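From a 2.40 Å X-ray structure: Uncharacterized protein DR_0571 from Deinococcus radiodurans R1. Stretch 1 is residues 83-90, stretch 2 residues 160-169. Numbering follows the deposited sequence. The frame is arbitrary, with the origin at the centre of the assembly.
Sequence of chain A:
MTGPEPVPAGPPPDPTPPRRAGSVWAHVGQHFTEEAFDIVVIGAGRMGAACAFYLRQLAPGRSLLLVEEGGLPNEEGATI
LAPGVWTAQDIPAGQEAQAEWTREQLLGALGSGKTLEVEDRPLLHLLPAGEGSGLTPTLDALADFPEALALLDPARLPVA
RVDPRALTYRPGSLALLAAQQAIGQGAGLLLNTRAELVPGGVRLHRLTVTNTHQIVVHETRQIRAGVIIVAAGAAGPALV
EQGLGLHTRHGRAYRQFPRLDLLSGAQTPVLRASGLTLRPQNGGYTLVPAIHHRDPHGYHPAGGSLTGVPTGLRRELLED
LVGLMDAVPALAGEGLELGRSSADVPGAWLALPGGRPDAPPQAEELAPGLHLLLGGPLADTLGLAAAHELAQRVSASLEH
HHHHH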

ATOM      1  N   PRO A  83       4.739  -9.866  21.452  1.00 15.79           N
ATOM      2  CA  PRO A  83       4.160 -11.191  21.662  1.00 12.07           C
ATOM      3  C   PRO A  83       2.654 -11.290  21.470  1.00 15.07           C
ATOM      4  O   PRO A  83       2.120 -12.388  21.339  1.00 18.03           O
ATOM      5  CB  PRO A  83       4.607 -11.544  23.080  1.00  7.43           C
ATOM      6  CG  PRO A  83       4.755 -10.226  23.735  1.00  6.30           C
ATOM      7  CD  PRO A  83       5.424  -9.401  22.669  1.00 15.93           C
ATOM      8  N   GLY A  84       1.965 -10.156  21.443  1.00 19.83           N
ATOM      9  CA  GLY A  84       0.515 -10.190  21.274  1.00 17.65           C
ATOM     10  C   GLY A  84      -0.227 -10.961  22.363  1.00 19.41           C
ATOM     11  O   GLY A  84      -1.005 -11.877  22.083  1.00 20.05           O
ATOM     12  N   VAL A  85       0.008 -10.594  23.618  1.00 16.30           N
ATOM     13  CA  VAL A  85      -0.658 -11.255  24.730  1.00 15.15           C
ATOM     14  C   VAL A  85      -1.680 -10.346  25.403  1.00 11.13           C
ATOM     15  O   VAL A  85      -1.320  -9.315  25.961  1.00 12.51           O
ATOM     16  CB  VAL A  85       0.332 -11.679  25.828  1.00  9.63           C
ATOM     17  CG1 VAL A  85      -0.421 -12.352  26.961  1.00  9.79           C
ATOM     18  CG2 VAL A  85       1.377 -12.615  25.259  1.00 17.32           C
ATOM     19  N   TRP A  86      -2.952 -10.713  25.341  1.00 15.61           N
ATOM     20  CA  TRP A  86      -3.968  -9.916  26.003  1.00 10.39           C
ATOM     21  C   TRP A  86      -4.223 -10.614  27.326  1.00 16.71           C
ATOM     22  O   TRP A  86      -4.650 -11.775  27.358  1.00 12.54           O
ATOM     23  CB  TRP A  86      -5.269  -9.879  25.215  1.00  7.14           C
ATOM     24  CG  TRP A  86      -6.247  -8.876  25.765  1.00  7.31           C
ATOM     25  CD1 TRP A  86      -6.476  -7.618  25.295  1.00 13.97           C
ATOM     26  CD2 TRP A  86      -7.109  -9.036  26.907  1.00  4.48           C
ATOM     27  NE1 TRP A  86      -7.423  -6.984  26.067  1.00 12.26           N
ATOM     28  CE2 TRP A  86      -7.825  -7.835  27.063  1.00  6.53           C
ATOM     29  CE3 TRP A  86      -7.340 -10.077  27.810  1.00 12.32           C
ATOM     30  CZ2 TRP A  86      -8.765  -7.647  28.090  1.00 14.48           C
ATOM     31  CZ3 TRP A  86      -8.275  -9.889  28.836  1.00 16.96           C
ATOM     32  CH2 TRP A  86      -8.972  -8.683  28.964  1.00 11.94           C
ATOM     33  N   THR A  87      -3.956  -9.915  28.422  1.00 12.53           N
ATOM     34  CA  THR A  87      -4.174 -10.503  29.739  1.00 17.65           C
ATOM     35  C   THR A  87      -4.704  -9.499  30.740  1.00 16.61           C
ATOM     36  O   THR A  87      -4.224  -8.371  30.800  1.00 19.94           O
ATOM     37  CB  THR A  87      -2.879 -11.107  30.313  1.00 12.66           C
ATOM     38  OG1 THR A  87      -3.147 -11.608  31.622  1.00 12.12           O
ATOM     39  CG2 THR A  87      -1.776 -10.061  30.390  1.00  3.69           C
ATOM     40  N   ALA A  88      -5.674  -9.923  31.537  1.00 17.64           N
ATOM     41  CA  ALA A  88      -6.265  -9.056  32.551  1.00 19.68           C
ATOM     42  C   ALA A  88      -5.216  -8.614  33.565  1.00 16.64           C
ATOM     43  O   ALA A  88      -5.472  -7.728  34.379  1.00 19.96           O
ATOM     44  CB  ALA A  88      -7.409  -9.779  33.261  1.00 10.59           C
ATOM     45  N   GLN A  89      -4.033  -9.218  33.515  1.00 23.31           N
ATOM     46  CA  GLN A  89      -2.978  -8.848  34.463  1.00 25.29           C
ATOM     47  C   GLN A  89      -2.171  -7.661  33.960  1.00 20.52           C
ATOM     48  O   GLN A  89      -1.308  -7.141  34.662  1.00 22.10           O
ATOM     49  CB  GLN A  89      -2.053 -10.043  34.738  1.00 30.58           C
ATOM     50  CG  GLN A  89      -2.749 -11.185  35.476  1.00 25.46           C
ATOM     51  CD  GLN A  89      -1.878 -12.413  35.642  1.00 33.95           C
ATOM     52  OE1 GLN A  89      -2.334 -13.450  36.137  1.00 32.29           O
ATOM     53  NE2 GLN A  89      -0.617 -12.307  35.232  1.00 35.15           N
ATOM     54  N   ASP A  90      -2.449  -7.233  32.736  1.00 17.63           N
ATOM     55  CA  ASP A  90      -1.737  -6.095  32.196  1.00 20.31           C
ATOM     56  C   ASP A  90      -2.631  -4.872  32.168  1.00 20.00           C
ATOM     57  O   ASP A  90      -2.357  -3.912  31.452  1.00 21.64           O
ATOM     58  CB  ASP A  90      -1.223  -6.391  30.792  1.00 23.03           C
ATOM     59  CG  ASP A  90       0.015  -7.262  30.797  1.00 27.97           C
ATOM     60  OD1 ASP A  90       0.542  -7.562  31.898  1.00 18.20           O
ATOM     61  OD2 ASP A  90       0.467  -7.635  29.690  1.00 29.20           O
ATOM     62  N   ALA A 160       0.632 -19.966  41.462  1.00 38.48           N
ATOM     63  CA  ALA A 160       0.532 -19.007  40.371  1.00 44.22           C
ATOM     64  C   ALA A 160      -0.804 -18.264  40.370  1.00 45.63           C
ATOM     65  O   ALA A 160      -1.760 -18.661  41.039  1.00 46.92           O
ATOM     66  CB  ALA A 160       0.721 -19.723  39.034  1.00 34.63           C
ATOM     67  N   ARG A 161      -0.852 -17.175  39.611  1.00 43.37           N
ATOM     68  CA  ARG A 161      -2.060 -16.373  39.467  1.00 36.93           C
ATOM     69  C   ARG A 161      -2.523 -16.643  38.033  1.00 32.81           C
ATOM     70  O   ARG A 161      -1.932 -16.140  37.077  1.00 33.17           O
ATOM     71  CB  ARG A 161      -1.726 -14.889  39.665  1.00 41.33           C
ATOM     72  CG  ARG A 161      -2.850 -13.902  39.329  1.00 41.49           C
ATOM     73  CD  ARG A 161      -3.541 -13.357  40.574  1.00 41.67           C
ATOM     74  NE  ARG A 161      -2.578 -12.949  41.594  1.00 48.47           N
ATOM     75  CZ  ARG A 161      -1.593 -12.075  41.401  1.00 49.04           C
ATOM     76  NH1 ARG A 161      -1.434 -11.495  40.219  1.00 45.71           N
ATOM     77  NH2 ARG A 161      -0.746 -11.803  42.387  1.00 46.12           N
ATOM     78  N   VAL A 162      -3.558 -17.461  37.889  1.00 23.75           N
ATOM     79  CA  VAL A 162      -4.081 -17.813  36.572  1.00 28.23           C
ATOM     80  C   VAL A 162      -5.060 -16.794  35.991  1.00 26.87           C
ATOM     81  O   VAL A 162      -5.869 -16.220  36.718  1.00 29.47           O
ATOM     82  CB  VAL A 162      -4.834 -19.160  36.608  1.00 32.67           C
ATOM     83  CG1 VAL A 162      -5.266 -19.545  35.200  1.00 34.82           C
ATOM     84  CG2 VAL A 162      -3.961 -20.241  37.225  1.00 31.47           C
ATOM     85  N   ASP A 163      -4.984 -16.577  34.683  1.00 21.42           N
ATOM     86  CA  ASP A 163      -5.908 -15.667  34.004  1.00 26.48           C
ATOM     87  C   ASP A 163      -6.536 -16.470  32.876  1.00 25.52           C
ATOM     88  O   ASP A 163      -5.946 -16.630  31.810  1.00 32.84           O
ATOM     89  CB  ASP A 163      -5.184 -14.437  33.440  1.00 23.56           C
ATOM     90  CG  ASP A 163      -6.041 -13.657  32.448  1.00 29.45           C
ATOM     91  OD1 ASP A 163      -7.234 -13.994  32.278  1.00 17.43           O
ATOM     92  OD2 ASP A 163      -5.518 -12.705  31.828  1.00 26.79           O
ATOM     93  N   PRO A 164      -7.747 -16.997  33.105  1.00 30.87           N
ATOM     94  CA  PRO A 164      -8.456 -17.798  32.102  1.00 30.53           C
ATOM     95  C   PRO A 164      -8.899 -17.028  30.861  1.00 30.92           C
ATOM     96  O   PRO A 164      -9.237 -17.636  29.846  1.00 33.35           O
ATOM     97  CB  PRO A 164      -9.648 -18.360  32.884  1.00 33.89           C
ATOM     98  CG  PRO A 164      -9.154 -18.383  34.303  1.00 37.34           C
ATOM     99  CD  PRO A 164      -8.455 -17.044  34.395  1.00 32.70           C
ATOM    100  N   ARG A 165      -8.887 -15.699  30.926  1.00 26.51           N
ATOM    101  CA  ARG A 165      -9.313 -14.908  29.777  1.00 28.56           C
ATOM    102  C   ARG A 165      -8.166 -14.382  28.903  1.00 24.57           C
ATOM    103  O   ARG A 165      -8.389 -13.564  28.016  1.00 20.46           O
ATOM    104  CB  ARG A 165     -10.178 -13.728  30.241  1.00 28.96           C
ATOM    105  CG  ARG A 165     -11.350 -14.109  31.140  1.00 23.70           C
ATOM    106  CD  ARG A 165     -12.157 -12.884  31.509  1.00 13.28           C
ATOM    107  NE  ARG A 165     -12.740 -12.267  30.314  1.00 20.53           N
ATOM    108  CZ  ARG A 165     -12.838 -10.955  30.124  1.00 14.41           C
ATOM    109  NH1 ARG A 165     -12.385 -10.120  31.046  1.00 23.67           N
ATOM    110  NH2 ARG A 165     -13.389 -10.471  29.020  1.00 11.80           N
ATOM    111  N   ALA A 166      -6.943 -14.842  29.146  1.00 24.94           N
ATOM    112  CA  ALA A 166      -5.805 -14.371  28.356  1.00 19.69           C
ATOM    113  C   ALA A 166      -5.937 -14.839  26.908  1.00 17.99           C
ATOM    114  O   ALA A 166      -6.502 -15.894  26.637  1.00 22.33           O
ATOM    115  CB  ALA A 166      -4.485 -14.867  28.974  1.00  8.14           C
ATOM    116  N   LEU A 167      -5.414 -14.044  25.981  1.00 16.42           N
ATOM    117  CA  LEU A 167      -5.479 -14.365  24.564  1.00 11.50           C
ATOM    118  C   LEU A 167      -4.138 -14.148  23.859  1.00 12.74           C
ATOM    119  O   LEU A 167      -3.354 -13.286  24.260  1.00 13.25           O
ATOM    120  CB  LEU A 167      -6.503 -13.460  23.873  1.00 17.66           C
ATOM    121  CG  LEU A 167      -7.956 -13.336  24.320  1.00 18.89           C
ATOM    122  CD1 LEU A 167      -8.607 -12.262  23.476  1.00 10.75           C
ATOM    123  CD2 LEU A 167      -8.684 -14.665  24.169  1.00 12.25           C
ATOM    124  N   THR A 168      -3.869 -14.922  22.810  1.00 14.05           N
ATOM    125  CA  THR A 168      -2.649 -14.702  22.036  1.00 17.05           C
ATOM    126  C   THR A 168      -3.010 -14.448  20.581  1.00 17.21           C
ATOM    127  O   THR A 168      -3.930 -15.060  20.040  1.00 13.58           O
ATOM    128  CB  THR A 168      -1.642 -15.885  22.082  1.00 18.31           C
ATOM    129  OG1 THR A 168      -2.318 -17.120  21.834  1.00 19.45           O
ATOM    130  CG2 THR A 168      -0.937 -15.933  23.429  1.00 21.48           C
ATOM    131  N   TYR A 169      -2.285 -13.525  19.961  1.00 17.72           N
ATOM    132  CA  TYR A 169      -2.494 -13.185  18.559  1.00 14.95           C
ATOM    133  C   TYR A 169      -1.217 -12.570  18.024  1.00 15.34           C
ATOM    134  O   TYR A 169      -0.300 -12.258  18.789  1.00 15.70           O
ATOM    135  CB  TYR A 169      -3.634 -12.178  18.425  1.00 17.63           C
ATOM    136  CG  TYR A 169      -3.369 -10.838  19.095  1.00 23.58           C
ATOM    137  CD1 TYR A 169      -2.844  -9.746  18.375  1.00 25.69           C
ATOM    138  CD2 TYR A 169      -3.673 -10.651  20.440  1.00 13.89           C
ATOM    139  CE1 TYR A 169      -2.641  -8.497  18.988  1.00 15.61           C
ATOM    140  CE2 TYR A 169      -3.475  -9.421  21.058  1.00 15.03           C
ATOM    141  CZ  TYR A 169      -2.967  -8.350  20.334  1.00 23.14           C
ATOM    142  OH  TYR A 169      -2.824  -7.131  20.962  1.00 17.39           O
TER

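Two chain segments more than seventy residues apart can be joined by a very short antiparallel ladder, and side chains can extend the connection where the backbone pairing stops. Here Val85 and Trp86 run antiparallel to the strand containing Leu167 and Thr168. Trp86 and Leu167 form a hydrogen-bonded pair, with Trp86 N to Leu167 O and Leu167 N to Trp86 O both at 2.8 Å. Val85 and Thr168 are the neighbouring non-hydrogen-bonded pair, their CA atoms 4.8 Å apart. One step further, Tyr169 N donates to Gly84 O at 3.0 Å. Between these bonds, CA-H groups also approach carbonyls, as in Thr168 CA to Gly84 O at 3.3 Å.

Gly84 suits its place for two reasons. Its positive phi favours glycine, and an ideal CB would lie 1.9 Å from Tyr169 O. Separately, Gly84 CA sits 4.0 Å from the centroid of the Tyr169 ring, 11° off its normal, in a CH-pi contact.

Alternation sends Val85 and Thr168 to one face of the sheet, Trp86 and Leu167 to the other. On the latter, Trp86 CB meets Leu167 CB at 4.0 Å, an apolar contact, while the indole reaches Arg165, with Trp86 CE3 3.6 Å from Arg165 O.

Beyond the ladder, the second stretch folds through a type I turn from Asp163 to Ala166, and Asp163 provides a polar link. Its OD2 accepts two hydrogen bonds from the first stretch, from Thr87 OG1 at 2.6 Å and from Ala88 N at 2.8 Å. Its OD1 accepts one from Arg165 N at 2.7 Å, within the turn. A single carboxylate thus ties the turn's own backbone to the neighbouring segment, continuing the connection where strand pairing has ended.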